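Local coordinates for protein acyl-coenzyme A oxidase (Caenorhabditis elegans, PDB 5K3J) that catalyses the FAD-dependent desaturation of ascaroside-CoA side chains by oxygen, the first step of the peroxisomal beta-oxidation that shortens ascaroside pheromones, at residues 11-16 with 329-334; 316-321 with 625-630. One frame throughout, in Å; residues are numbered along the deposited sequence.

Overall arrangement
From the N terminus the chain enters helix 12-18, whose N-terminal part meets the loop 329-334 in interaction 1 and so closes a circuit of more than 300 residues. Before that circuit is complete, the chain leaves helix 287-315 through residues 316-321, which pair much later with the start of helix 626-636 in interaction 2; the two closures cross. Segments 316-321 and 329-334 belong to the same connection leading to helix 336-340, and both touch FAD. The contacts lie about 9 Å apart, centre to centre, and are joined directly by a salt bridge from Glu-13 to Arg-319. Together they bring helix 12-18 near the N terminus and helix 626-636 near the C terminus to the FAD-binding loop.

Interaction 1: 11-16 with 329-334; sequences NPELLE and EVKVLD. With FAD (flavin-adenine dinucleotide), chain G.
A salt-bridge network of Glu-13, Glu-16 and Lys-331 joins the N-terminal part of helix 12-18 to the loop that passes the adenosine half of FAD. From the loop 329-334, Lys-331 is the residue that reaches across; the nearest CA atoms, those of Glu-13 and Lys-331, are 9.0 Å apart. Its chain stays extended beyond CG, which lies anti to the carbonyl carbon (chi1 -62°), and carries the ammonium group to the helix. There NZ donates to the backbone O of Glu-13 at 2.8 Å, only 18° from the carbonyl plane, and to Glu-16 OE2 at 2.9 Å, where it meets the anti lone pair of the carboxylate. Glu-16 comes from the opposite direction. Glu-13 crosses Lys-331 at a slant; its OE1 makes a long salt bridge to Lys-331 NZ at 3.8 Å, while the stronger partner of OE1 is the guanidinium of Arg-319, in a salt bridge. Glu-17 supplies a further carboxylate to NZ, and the buried lysine chain is thus met at its charged end by several acidic groups, which would probably favour the protonated amine. Asn-11 is the N-cap of the helix: its OD1 accepts from Glu-13 N at 3.1 Å, with the donor 44° above the carbonyl plane. On the cofactor side, Val-332 CG1 lies 3.5 Å from FAD O4B, in the ribose of the adenosine. Glu-329 hydrogen-bonds to His-154 of the second subunit. In the fold, helix 12-18 lies alongside the connection between helices 287-315 and 336-340; Val-332 and Leu-333 pack on Ser-315 at the end of the first of these, and backbone hydrogen bonds link Val-330 to Gln-320 and Val-332 to Arg-318.

Interaction 2: 316-321 with 625-630; sequences AVRRQG and HVYENL. With FAD (flavin-adenine dinucleotide), chain G.
The irregular backbone of 316-321 approaches the start of helix 626-636, with the CA atoms of Val-317 and Val-626 nearest at 7.9 Å. Both valines turn their CB bonds toward the other segment, and Val-317 CG1 meets Val-626 CG2 at 4.3 Å while also touching Tyr-627 CE2. Next to this apolar patch, Arg-318 and Tyr-627 cross at about a right angle. Arg-318 NH1 donates to Tyr-627 OH at 3.3 Å, the hydroxyl lying 5° from the guanidinium plane and the N-H...O angle being 166°. With CG anti to the backbone N (chi1 173°) and a bend at chi2, the guanidinium turns another edge to the FAD pyrophosphate: Arg-318 NE and NH2 both hydrogen-bond to FAD O2A, at 2.6 and 3.0 Å, as part of the FAD site shared between the two subunits, in which Arg-318 is a binding residue. A leucine in place of Arg-318 would probably leave FAD O2A without this paired grip and Tyr-627 OH without its guanidinium donor. Water 1 joins Tyr-627 OH to the backbone, accepting from Arg-319 N at 2.7 Å. The contact sets helix 626-636 against the loop following helix 287-315, with Thr-182 of the second subunit packed on Tyr-627.

Interaction 1: 11-16 with 329-334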
ATOM      1  N   ASN A  11      14.549 -27.616  -2.842  1.00 48.07           N
ATOM      2  CA  ASN A  11      13.202 -28.173  -2.902  1.00 53.58           C
ATOM      3  C   ASN A  11      12.871 -28.582  -4.333  1.00 52.94           C
ATOM      4  O   ASN A  11      12.924 -27.750  -5.238  1.00 46.10           O
ATOM      5  CB  ASN A  11      12.178 -27.155  -2.379  1.00 55.78           C
ATOM      6  CG  ASN A  11      10.827 -27.784  -2.058  1.00 55.29           C
ATOM      7  OD1 ASN A  11      10.438 -28.799  -2.642  1.00 51.92           O
ATOM      8  ND2 ASN A  11      10.102 -27.175  -1.127  1.00 53.84           N
ATOM      9  N   PRO A  12      12.541 -29.867  -4.541  1.00 55.71           N
ATOM     10  CA  PRO A  12      12.189 -30.399  -5.863  1.00 50.64           C
ATOM     11  C   PRO A  12      11.089 -29.589  -6.547  1.00 50.74           C
ATOM     12  O   PRO A  12      11.044 -29.530  -7.777  1.00 52.01           O
ATOM     13  CB  PRO A  12      11.711 -31.815  -5.547  1.00 53.40           C
ATOM     14  CG  PRO A  12      12.487 -32.188  -4.343  1.00 53.81           C
ATOM     15  CD  PRO A  12      12.600 -30.934  -3.525  1.00 57.84           C
ATOM     16  N   GLU A  13      10.225 -28.970  -5.747  1.00 42.96           N
ATOM     17  CA  GLU A  13       9.207 -28.062  -6.260  1.00 46.19           C
ATOM     18  C   GLU A  13       9.852 -26.952  -7.091  1.00 47.38           C
ATOM     19  O   GLU A  13       9.383 -26.624  -8.182  1.00 43.64           O
ATOM     20  CB  GLU A  13       8.395 -27.455  -5.111  1.00 47.06           C
ATOM     21  CG  GLU A  13       7.719 -28.468  -4.191  1.00 52.83           C
ATOM     22  CD  GLU A  13       6.406 -28.990  -4.740  1.00 57.30           C
ATOM     23  OE1 GLU A  13       6.221 -28.980  -5.975  1.00 60.70           O
ATOM     24  OE2 GLU A  13       5.556 -29.408  -3.927  1.00 62.62           O
ATOM     25  N   LEU A  14      10.936 -26.384  -6.573  1.00 60.75           N
ATOM     26  CA  LEU A  14      11.661 -25.336  -7.283  1.00 66.29           C
ATOM     27  C   LEU A  14      12.671 -25.907  -8.275  1.00 65.79           C
ATOM     28  O   LEU A  14      12.982 -25.274  -9.286  1.00 70.20           O
ATOM     29  CB  LEU A  14      12.379 -24.413  -6.300  1.00 66.07           C
ATOM     30  CG  LEU A  14      11.524 -23.347  -5.616  1.00 64.98           C
ATOM     31  CD1 LEU A  14      12.397 -22.237  -5.045  1.00 61.57           C
ATOM     32  CD2 LEU A  14      10.490 -22.777  -6.578  1.00 63.08           C
ATOM     33  N   LEU A  15      13.187 -27.096  -7.979  1.00 41.22           N
ATOM     34  CA  LEU A  15      14.163 -27.732  -8.854  1.00 43.21           C
ATOM     35  C   LEU A  15      13.566 -28.037 -10.222  1.00 43.69           C
ATOM     36  O   LEU A  15      14.228 -27.872 -11.247  1.00 42.39           O
ATOM     37  CB  LEU A  15      14.702 -29.018  -8.225  1.00 46.70           C
ATOM     38  CG  LEU A  15      15.764 -29.740  -9.058  1.00 52.98           C
ATOM     39  CD1 LEU A  15      16.950 -28.827  -9.314  1.00 52.38           C
ATOM     40  CD2 LEU A  15      16.212 -31.036  -8.389  1.00 50.16           C
ATOM     41  N   GLU A  16      12.311 -28.475 -10.231  1.00 51.07           N
ATOM     42  CA  GLU A  16      11.649 -28.853 -11.472  1.00 49.99           C
ATOM     43  C   GLU A  16      11.185 -27.618 -12.236  1.00 52.28           C
ATOM     44  O   GLU A  16      10.928 -27.682 -13.436  1.00 61.60           O
ATOM     45  CB  GLU A  16      10.467 -29.791 -11.196  1.00 47.76           C
ATOM     46  CG  GLU A  16       9.227 -29.114 -10.640  1.00 52.26           C
ATOM     47  CD  GLU A  16       8.055 -30.071 -10.506  1.00 50.78           C
ATOM     48  OE1 GLU A  16       8.252 -31.289 -10.708  1.00 56.05           O
ATOM     49  OE2 GLU A  16       6.934 -29.607 -10.199  1.00 39.41           O
ATOM     50  N   GLU A 329      -2.780 -31.364  -4.934  1.00 50.14           N
ATOM     51  CA  GLU A 329      -3.146 -29.987  -5.256  1.00 47.82           C
ATOM     52  C   GLU A 329      -2.186 -29.383  -6.279  1.00 44.08           C
ATOM     53  O   GLU A 329      -1.032 -29.798  -6.377  1.00 41.04           O
ATOM     54  CB  GLU A 329      -3.172 -29.130  -3.989  1.00 47.85           C
ATOM     55  CG  GLU A 329      -4.288 -29.488  -3.021  1.00 48.56           C
ATOM     56  CD  GLU A 329      -4.148 -28.784  -1.685  1.00 48.42           C
ATOM     57  OE1 GLU A 329      -3.170 -29.068  -0.962  1.00 50.80           O
ATOM     58  OE2 GLU A 329      -5.015 -27.947  -1.359  1.00 43.12           O
ATOM     59  N   VAL A 330      -2.669 -28.403  -7.037  1.00 40.36           N
ATOM     60  CA  VAL A 330      -1.846 -27.745  -8.046  1.00 37.59           C
ATOM     61  C   VAL A 330      -1.081 -26.555  -7.467  1.00 37.10           C
ATOM     62  O   VAL A 330      -1.545 -25.899  -6.533  1.00 35.74           O
ATOM     63  CB  VAL A 330      -2.710 -27.268  -9.247  1.00 35.90           C
ATOM     64  CG1 VAL A 330      -3.623 -26.111  -8.845  1.00 36.53           C
ATOM     65  CG2 VAL A 330      -1.835 -26.869 -10.425  1.00 38.53           C
ATOM     66  N   LYS A 331       0.100 -26.293  -8.018  1.00 42.05           N
ATOM     67  CA  LYS A 331       0.839 -25.076  -7.703  1.00 46.00           C
ATOM     68  C   LYS A 331       0.005 -23.852  -8.089  1.00 50.49           C
ATOM     69  O   LYS A 331      -0.568 -23.803  -9.178  1.00 47.62           O
ATOM     70  CB  LYS A 331       2.184 -25.055  -8.432  1.00 41.43           C
ATOM     71  CG  LYS A 331       3.132 -26.195  -8.058  1.00 42.44           C
ATOM     72  CD  LYS A 331       4.452 -26.074  -8.811  1.00 40.15           C
ATOM     73  CE  LYS A 331       5.421 -27.185  -8.448  1.00 40.63           C
ATOM     74  NZ  LYS A 331       6.740 -26.976  -9.103  1.00 42.64           N
ATOM     75  N   VAL A 332      -0.063 -22.867  -7.196  1.00 61.00           N
ATOM     76  CA  VAL A 332      -0.922 -21.703  -7.407  1.00 63.13           C
ATOM     77  C   VAL A 332      -0.431 -20.836  -8.558  1.00 58.22           C
ATOM     78  O   VAL A 332      -1.188 -20.037  -9.105  1.00 58.45           O
ATOM     79  CB  VAL A 332      -1.026 -20.838  -6.135  1.00 69.57           C
ATOM     80  CG1 VAL A 332      -1.847 -21.554  -5.072  1.00 72.39           C
ATOM     81  CG2 VAL A 332       0.359 -20.486  -5.618  1.00 68.47           C
ATOM     82  N   LEU A 333       0.832 -21.008  -8.932  1.00 41.90           N
ATOM     83  CA  LEU A 333       1.393 -20.280 -10.061  1.00 42.87           C
ATOM     84  C   LEU A 333       0.757 -20.731 -11.376  1.00 44.63           C
ATOM     85  O   LEU A 333       0.850 -20.041 -12.386  1.00 40.46           O
ATOM     86  CB  LEU A 333       2.915 -20.459 -10.112  1.00 40.89           C
ATOM     87  CG  LEU A 333       3.698 -19.702 -11.192  1.00 40.27           C
ATOM     88  CD1 LEU A 333       3.397 -18.209 -11.140  1.00 38.04           C
ATOM     89  CD2 LEU A 333       5.192 -19.966 -11.058  1.00 38.82           C
ATOM     90  N   ASP A 334       0.099 -21.886 -11.362  1.00 71.52           N
ATOM     91  CA  ASP A 334      -0.523 -22.412 -12.573  1.00 76.14           C
ATOM     92  C   ASP A 334      -1.824 -21.686 -12.906  1.00 74.93           C
ATOM     93  O   ASP A 334      -2.227 -21.618 -14.069  1.00 76.70           O
ATOM     94  CB  ASP A 334      -0.782 -23.914 -12.436  1.00 74.92           C
ATOM     95  CG  ASP A 334       0.476 -24.739 -12.628  1.00 75.21           C
ATOM     96  OD1 ASP A 334       1.471 -24.185 -13.139  1.00 73.56           O
ATOM     97  OD2 ASP A 334       0.470 -25.938 -12.280  1.00 74.64           O
TER
HETATM   98  PA  FAD G 702      -4.049 -19.068  -0.825  1.00 45.98           P
HETATM   99  O1A FAD G 702      -5.325 -19.913  -0.833  1.00 49.81           O
HETATM  100  O2A FAD G 702      -2.853 -19.951  -0.627  1.00 42.76           O
HETATM  101  O5B FAD G 702      -3.913 -18.286  -2.232  1.00 39.49           O
HETATM  102  C5B FAD G 702      -2.680 -17.605  -2.520  1.00 37.93           C
HETATM  103  C4B FAD G 702      -2.661 -17.253  -4.037  1.00 39.03           C
HETATM  104  O4B FAD G 702      -3.046 -18.287  -4.729  1.00 42.60           O
HETATM  105  C3B FAD G 702      -3.676 -16.143  -4.333  1.00 37.92           C
HETATM  106  O3B FAD G 702      -3.188 -15.312  -5.262  1.00 37.49           O
HETATM  107  C2B FAD G 702      -4.917 -16.897  -4.894  1.00 36.54           C
HETATM  108  O2B FAD G 702      -5.647 -16.027  -5.874  1.00 34.10           O
HETATM  109  C1B FAD G 702      -4.408 -17.908  -5.497  1.00 38.88           C
HETATM  110  N9A FAD G 702      -5.305 -19.022  -5.462  1.00 41.62           N
HETATM  111  C8A FAD G 702      -5.372 -19.972  -4.512  1.00 40.17           C
HETATM  112  N7A FAD G 702      -6.353 -20.842  -4.863  1.00 41.53           N
HETATM  113  C5A FAD G 702      -6.892 -20.418  -6.043  1.00 46.80           C
HETATM  114  C6A FAD G 702      -7.911 -20.931  -6.836  1.00 53.98           C
HETATM  115  N6A FAD G 702      -8.777 -22.058  -6.753  1.00 52.64           N
HETATM  116  N1A FAD G 702      -8.252 -20.312  -7.966  1.00 54.40           N
HETATM  117  C2A FAD G 702      -7.600 -19.176  -8.346  1.00 51.33           C
HETATM  118  N3A FAD G 702      -6.602 -18.672  -7.571  1.00 47.22           N
HETATM  119  C4A FAD G 702      -6.253 -19.303  -6.417  1.00 43.01           C
HETATM  120  N1  FAD G 702      -7.709 -17.779   9.514  1.00 34.93           N
HETATM  121  C2  FAD G 702      -8.488 -18.353  10.607  1.00 34.30           C
HETATM  122  O2  FAD G 702      -8.885 -19.496  10.532  1.00 33.41           O
HETATM  123  N3  FAD G 702      -8.792 -17.551  11.795  1.00 34.27           N
HETATM  124  C4  FAD G 702      -8.331 -16.219  11.885  1.00 34.24           C
HETATM  125  O4  FAD G 702      -8.590 -15.536  12.898  1.00 31.77           O
HETATM  126  C4X FAD G 702      -7.536 -15.630  10.773  1.00 33.18           C
HETATM  127  N5  FAD G 702      -7.062 -14.269  10.859  1.00 34.95           N
HETATM  128  C5X FAD G 702      -6.282 -13.696   9.766  1.00 33.45           C
HETATM  129  C6  FAD G 702      -5.823 -12.370   9.853  1.00 29.40           C
HETATM  130  C7  FAD G 702      -5.071 -11.815   8.800  1.00 27.05           C
HETATM  131  C7M FAD G 702      -4.683 -10.367   9.120  1.00 25.92           C
HETATM  132  C8  FAD G 702      -4.780 -12.579   7.665  1.00 27.75           C
HETATM  133  C8M FAD G 702      -3.978 -12.070   6.480  1.00 27.85           C
HETATM  134  C9  FAD G 702      -5.238 -13.909   7.570  1.00 28.92           C
HETATM  135  C9A FAD G 702      -5.989 -14.469   8.619  1.00 32.24           C
HETATM  136  N10 FAD G 702      -6.474 -15.860   8.526  1.00 31.82           N
HETATM  137  C10 FAD G 702      -7.238 -16.425   9.601  1.00 31.76           C
HETATM  138  C1' FAD G 702      -6.169 -16.684   7.336  1.00 29.20           C
HETATM  139  C2' FAD G 702      -7.027 -16.264   6.146  1.00 29.25           C
HETATM  140  O2' FAD G 702      -8.359 -16.512   6.427  1.00 30.81           O
HETATM  141  C3' FAD G 702      -6.605 -17.079   4.956  1.00 31.51           C
HETATM  142  O3' FAD G 702      -5.232 -16.884   4.726  1.00 31.12           O
HETATM  143  C4' FAD G 702      -7.381 -16.659   3.737  1.00 33.04           C
HETATM  144  O4' FAD G 702      -8.747 -16.946   3.932  1.00 37.86           O
HETATM  145  C5' FAD G 702      -6.863 -17.426   2.540  1.00 34.03           C
HETATM  146  O5' FAD G 702      -5.454 -17.255   2.468  1.00 35.37           O
HETATM  147  P   FAD G 702      -4.543 -18.411   1.841  1.00 36.80           P
HETATM  148  O1P FAD G 702      -3.285 -18.580   2.698  1.00 36.89           O
HETATM  149  O2P FAD G 702      -5.296 -19.701   1.802  1.00 40.36           O
HETATM  150  O3P FAD G 702      -4.136 -18.013   0.370  1.00 40.19           O

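Interaction 2: 316-321 with 625-630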
ATOM      1  N   ALA A 316       5.353 -21.176  -6.758  1.00 31.96           N
ATOM      2  CA  ALA A 316       5.715 -22.469  -7.332  1.00 31.71           C
ATOM      3  C   ALA A 316       5.912 -23.522  -6.247  1.00 31.15           C
ATOM      4  O   ALA A 316       6.245 -24.669  -6.538  1.00 32.54           O
ATOM      5  CB  ALA A 316       6.973 -22.342  -8.185  1.00 35.49           C
ATOM      6  N   VAL A 317       5.713 -23.122  -4.995  1.00 30.15           N
ATOM      7  CA  VAL A 317       5.746 -24.057  -3.874  1.00 27.41           C
ATOM      8  C   VAL A 317       4.343 -24.261  -3.321  1.00 30.57           C
ATOM      9  O   VAL A 317       3.866 -25.393  -3.209  1.00 33.28           O
ATOM     10  CB  VAL A 317       6.661 -23.566  -2.741  1.00 27.11           C
ATOM     11  CG1 VAL A 317       6.543 -24.485  -1.528  1.00 27.79           C
ATOM     12  CG2 VAL A 317       8.107 -23.457  -3.227  1.00 28.61           C
ATOM     13  N   ARG A 318       3.696 -23.150  -2.977  1.00 24.34           N
ATOM     14  CA  ARG A 318       2.333 -23.158  -2.454  1.00 25.94           C
ATOM     15  C   ARG A 318       1.375 -23.902  -3.376  1.00 29.07           C
ATOM     16  O   ARG A 318       1.020 -23.415  -4.448  1.00 29.89           O
ATOM     17  CB  ARG A 318       1.833 -21.726  -2.247  1.00 26.76           C
ATOM     18  CG  ARG A 318       0.363 -21.620  -1.859  1.00 23.79           C
ATOM     19  CD  ARG A 318       0.113 -22.257  -0.501  1.00 21.92           C
ATOM     20  NE  ARG A 318      -1.114 -21.771   0.126  1.00 19.97           N
ATOM     21  CZ  ARG A 318      -1.416 -21.969   1.404  1.00 16.55           C
ATOM     22  NH1 ARG A 318      -0.572 -22.635   2.183  1.00 15.42           N
ATOM     23  NH2 ARG A 318      -2.549 -21.497   1.912  1.00 16.60           N
ATOM     24  N   ARG A 319       0.960 -25.091  -2.954  1.00 39.03           N
ATOM     25  CA  ARG A 319      -0.070 -25.822  -3.674  1.00 39.95           C
ATOM     26  C   ARG A 319      -1.422 -25.605  -3.004  1.00 36.43           C
ATOM     27  O   ARG A 319      -1.562 -25.793  -1.798  1.00 30.71           O
ATOM     28  CB  ARG A 319       0.260 -27.312  -3.739  1.00 44.40           C
ATOM     29  CG  ARG A 319       1.572 -27.629  -4.432  1.00 48.87           C
ATOM     30  CD  ARG A 319       1.813 -29.127  -4.428  1.00 47.43           C
ATOM     31  NE  ARG A 319       3.027 -29.501  -5.144  1.00 44.88           N
ATOM     32  CZ  ARG A 319       3.069 -29.768  -6.448  1.00 50.91           C
ATOM     33  NH1 ARG A 319       1.962 -29.692  -7.182  1.00 50.37           N
ATOM     34  NH2 ARG A 319       4.218 -30.108  -7.019  1.00 47.98           N
ATOM     35  N   GLN A 320      -2.413 -25.199  -3.790  1.00 36.34           N
ATOM     36  CA  GLN A 320      -3.739 -24.916  -3.255  1.00 37.25           C
ATOM     37  C   GLN A 320      -4.808 -25.025  -4.333  1.00 38.84           C
ATOM     38  O   GLN A 320      -4.692 -24.422  -5.400  1.00 37.56           O
ATOM     39  CB  GLN A 320      -3.771 -23.523  -2.623  1.00 39.29           C
ATOM     40  CG  GLN A 320      -3.826 -23.530  -1.106  1.00 38.33           C
ATOM     41  CD  GLN A 320      -5.239 -23.660  -0.581  1.00 39.87           C
ATOM     42  OE1 GLN A 320      -6.205 -23.496  -1.324  1.00 44.02           O
ATOM     43  NE2 GLN A 320      -5.370 -23.948   0.706  1.00 41.77           N
ATOM     44  N   GLY A 321      -5.854 -25.792  -4.044  1.00 43.60           N
ATOM     45  CA  GLY A 321      -6.932 -26.007  -4.990  1.00 48.03           C
ATOM     46  C   GLY A 321      -6.608 -27.162  -5.913  1.00 51.41           C
ATOM     47  O   GLY A 321      -5.495 -27.683  -5.892  1.00 46.23           O
ATOM     48  N   HIS A 625      12.766 -24.062   0.595  1.00 38.54           N
ATOM     49  CA  HIS A 625      12.291 -24.716   1.805  1.00 39.46           C
ATOM     50  C   HIS A 625      11.520 -23.716   2.661  1.00 36.70           C
ATOM     51  O   HIS A 625      12.069 -23.096   3.570  1.00 35.95           O
ATOM     52  CB  HIS A 625      13.460 -25.327   2.574  1.00 43.19           C
ATOM     53  CG  HIS A 625      14.207 -26.368   1.795  1.00 52.76           C
ATOM     54  ND1 HIS A 625      13.588 -27.189   0.877  1.00 57.34           N
ATOM     55  CD2 HIS A 625      15.518 -26.709   1.780  1.00 55.00           C
ATOM     56  CE1 HIS A 625      14.484 -27.996   0.336  1.00 56.31           C
ATOM     57  NE2 HIS A 625      15.662 -27.725   0.867  1.00 56.79           N
ATOM     58  N   VAL A 626      10.238 -23.565   2.354  1.00 25.16           N
ATOM     59  CA  VAL A 626       9.406 -22.549   2.983  1.00 27.05           C
ATOM     60  C   VAL A 626       8.783 -23.010   4.297  1.00 29.22           C
ATOM     61  O   VAL A 626       9.056 -22.439   5.353  1.00 33.74           O
ATOM     62  CB  VAL A 626       8.282 -22.110   2.042  1.00 25.34           C
ATOM     63  CG1 VAL A 626       7.431 -21.048   2.713  1.00 24.12           C
ATOM     64  CG2 VAL A 626       8.865 -21.618   0.720  1.00 24.18           C
ATOM     65  N   TYR A 627       7.952 -24.046   4.218  1.00 34.89           N
ATOM     66  CA  TYR A 627       7.173 -24.521   5.360  1.00 34.95           C
ATOM     67  C   TYR A 627       8.046 -24.936   6.537  1.00 35.83           C
ATOM     68  O   TYR A 627       7.750 -24.602   7.682  1.00 40.20           O
ATOM     69  CB  TYR A 627       6.280 -25.689   4.934  1.00 35.37           C
ATOM     70  CG  TYR A 627       5.187 -25.290   3.970  1.00 35.82           C
ATOM     71  CD1 TYR A 627       4.381 -24.187   4.219  1.00 32.58           C
ATOM     72  CD2 TYR A 627       4.972 -26.007   2.802  1.00 35.02           C
ATOM     73  CE1 TYR A 627       3.380 -23.817   3.336  1.00 33.96           C
ATOM     74  CE2 TYR A 627       3.975 -25.645   1.912  1.00 35.11           C
ATOM     75  CZ  TYR A 627       3.183 -24.551   2.186  1.00 34.34           C
ATOM     76  OH  TYR A 627       2.192 -24.189   1.303  1.00 35.48           O
ATOM     77  N   GLU A 628       9.121 -25.657   6.242  1.00 58.79           N
ATOM     78  CA  GLU A 628      10.059 -26.094   7.267  1.00 61.79           C
ATOM     79  C   GLU A 628      10.664 -24.902   7.998  1.00 58.72           C
ATOM     80  O   GLU A 628      10.757 -24.895   9.225  1.00 58.56           O
ATOM     81  CB  GLU A 628      11.170 -26.948   6.653  1.00 67.52           C
ATOM     82  CG  GLU A 628      12.298 -27.286   7.617  1.00 71.66           C
ATOM     83  CD  GLU A 628      13.512 -27.858   6.910  1.00 76.25           C
ATOM     84  OE1 GLU A 628      14.616 -27.304   7.093  1.00 72.78           O
ATOM     85  OE2 GLU A 628      13.367 -28.858   6.174  1.00 83.37           O
ATOM     86  N   ASN A 629      11.062 -23.890   7.232  1.00 38.34           N
ATOM     87  CA  ASN A 629      11.724 -22.718   7.791  1.00 38.28           C
ATOM     88  C   ASN A 629      10.755 -21.637   8.274  1.00 34.00           C
ATOM     89  O   ASN A 629      11.114 -20.820   9.123  1.00 30.25           O
ATOM     90  CB  ASN A 629      12.690 -22.121   6.764  1.00 38.28           C
ATOM     91  CG  ASN A 629      13.948 -22.954   6.593  1.00 35.56           C
ATOM     92  OD1 ASN A 629      14.876 -22.866   7.398  1.00 34.54           O
ATOM     93  ND2 ASN A 629      13.987 -23.764   5.542  1.00 33.70           N
ATOM     94  N   LEU A 630       9.536 -21.629   7.737  1.00 21.52           N
ATOM     95  CA  LEU A 630       8.520 -20.680   8.190  1.00 23.40           C
ATOM     96  C   LEU A 630       8.166 -20.971   9.642  1.00 26.99           C
ATOM     97  O   LEU A 630       7.959 -20.060  10.442  1.00 26.18           O
ATOM     98  CB  LEU A 630       7.267 -20.748   7.314  1.00 24.47           C
ATOM     99  CG  LEU A 630       6.166 -19.724   7.620  1.00 23.92           C
ATOM    100  CD1 LEU A 630       6.745 -18.327   7.633  1.00 26.12           C
ATOM    101  CD2 LEU A 630       5.045 -19.820   6.604  1.00 23.83           C
TER
HETATM  102  PA  FAD G 702      -4.049 -19.068  -0.825  1.00 45.98           P
HETATM  103  O1A FAD G 702      -5.325 -19.913  -0.833  1.00 49.81           O
HETATM  104  O2A FAD G 702      -2.853 -19.951  -0.627  1.00 42.76           O
HETATM  105  O5B FAD G 702      -3.913 -18.286  -2.232  1.00 39.49           O
HETATM  106  C5B FAD G 702      -2.680 -17.605  -2.520  1.00 37.93           C
HETATM  107  C4B FAD G 702      -2.661 -17.253  -4.037  1.00 39.03           C
HETATM  108  O4B FAD G 702      -3.046 -18.287  -4.729  1.00 42.60           O
HETATM  109  C3B FAD G 702      -3.676 -16.143  -4.333  1.00 37.92           C
HETATM  110  O3B FAD G 702      -3.188 -15.312  -5.262  1.00 37.49           O
HETATM  111  C2B FAD G 702      -4.917 -16.897  -4.894  1.00 36.54           C
HETATM  112  O2B FAD G 702      -5.647 -16.027  -5.874  1.00 34.10           O
HETATM  113  C1B FAD G 702      -4.408 -17.908  -5.497  1.00 38.88           C
HETATM  114  N9A FAD G 702      -5.305 -19.022  -5.462  1.00 41.62           N
HETATM  115  C8A FAD G 702      -5.372 -19.972  -4.512  1.00 40.17           C
HETATM  116  N7A FAD G 702      -6.353 -20.842  -4.863  1.00 41.53           N
HETATM  117  C5A FAD G 702      -6.892 -20.418  -6.043  1.00 46.80           C
HETATM  118  C6A FAD G 702      -7.911 -20.931  -6.836  1.00 53.98           C
HETATM  119  N6A FAD G 702      -8.777 -22.058  -6.753  1.00 52.64           N
HETATM  120  N1A FAD G 702      -8.252 -20.312  -7.966  1.00 54.40           N
HETATM  121  C2A FAD G 702      -7.600 -19.176  -8.346  1.00 51.33           C
HETATM  122  N3A FAD G 702      -6.602 -18.672  -7.571  1.00 47.22           N
HETATM  123  C4A FAD G 702      -6.253 -19.303  -6.417  1.00 43.01           C
HETATM  124  N1  FAD G 702      -7.709 -17.779   9.514  1.00 34.93           N
HETATM  125  C2  FAD G 702      -8.488 -18.353  10.607  1.00 34.30           C
HETATM  126  O2  FAD G 702      -8.885 -19.496  10.532  1.00 33.41           O
HETATM  127  N3  FAD G 702      -8.792 -17.551  11.795  1.00 34.27           N
HETATM  128  C4  FAD G 702      -8.331 -16.219  11.885  1.00 34.24           C
HETATM  129  O4  FAD G 702      -8.590 -15.536  12.898  1.00 31.77           O
HETATM  130  C4X FAD G 702      -7.536 -15.630  10.773  1.00 33.18           C
HETATM  131  N5  FAD G 702      -7.062 -14.269  10.859  1.00 34.95           N
HETATM  132  C5X FAD G 702      -6.282 -13.696   9.766  1.00 33.45           C
HETATM  133  C6  FAD G 702      -5.823 -12.370   9.853  1.00 29.40           C
HETATM  134  C7  FAD G 702      -5.071 -11.815   8.800  1.00 27.05           C
HETATM  135  C7M FAD G 702      -4.683 -10.367   9.120  1.00 25.92           C
HETATM  136  C8  FAD G 702      -4.780 -12.579   7.665  1.00 27.75           C
HETATM  137  C8M FAD G 702      -3.978 -12.070   6.480  1.00 27.85           C
HETATM  138  C9  FAD G 702      -5.238 -13.909   7.570  1.00 28.92           C
HETATM  139  C9A FAD G 702      -5.989 -14.469   8.619  1.00 32.24           C
HETATM  140  N10 FAD G 702      -6.474 -15.860   8.526  1.00 31.82           N
HETATM  141  C10 FAD G 702      -7.238 -16.425   9.601  1.00 31.76           C
HETATM  142  C1' FAD G 702      -6.169 -16.684   7.336  1.00 29.20           C
HETATM  143  C2' FAD G 702      -7.027 -16.264   6.146  1.00 29.25           C
HETATM  144  O2' FAD G 702      -8.359 -16.512   6.427  1.00 30.81           O
HETATM  145  C3' FAD G 702      -6.605 -17.079   4.956  1.00 31.51           C
HETATM  146  O3' FAD G 702      -5.232 -16.884   4.726  1.00 31.12           O
HETATM  147  C4' FAD G 702      -7.381 -16.659   3.737  1.00 33.04           C
HETATM  148  O4' FAD G 702      -8.747 -16.946   3.932  1.00 37.86           O
HETATM  149  C5' FAD G 702      -6.863 -17.426   2.540  1.00 34.03           C
HETATM  150  O5' FAD G 702      -5.454 -17.255   2.468  1.00 35.37           O
HETATM  151  P   FAD G 702      -4.543 -18.411   1.841  1.00 36.80           P
HETATM  152  O1P FAD G 702      -3.285 -18.580   2.698  1.00 36.89           O
HETATM  153  O2P FAD G 702      -5.296 -19.701   1.802  1.00 40.36           O
HETATM  154  O3P FAD G 702      -4.136 -18.013   0.370  1.00 40.19           O
HETATM  155  O   HOH W   1       1.111 -26.393  -0.627  1.00 43.89           O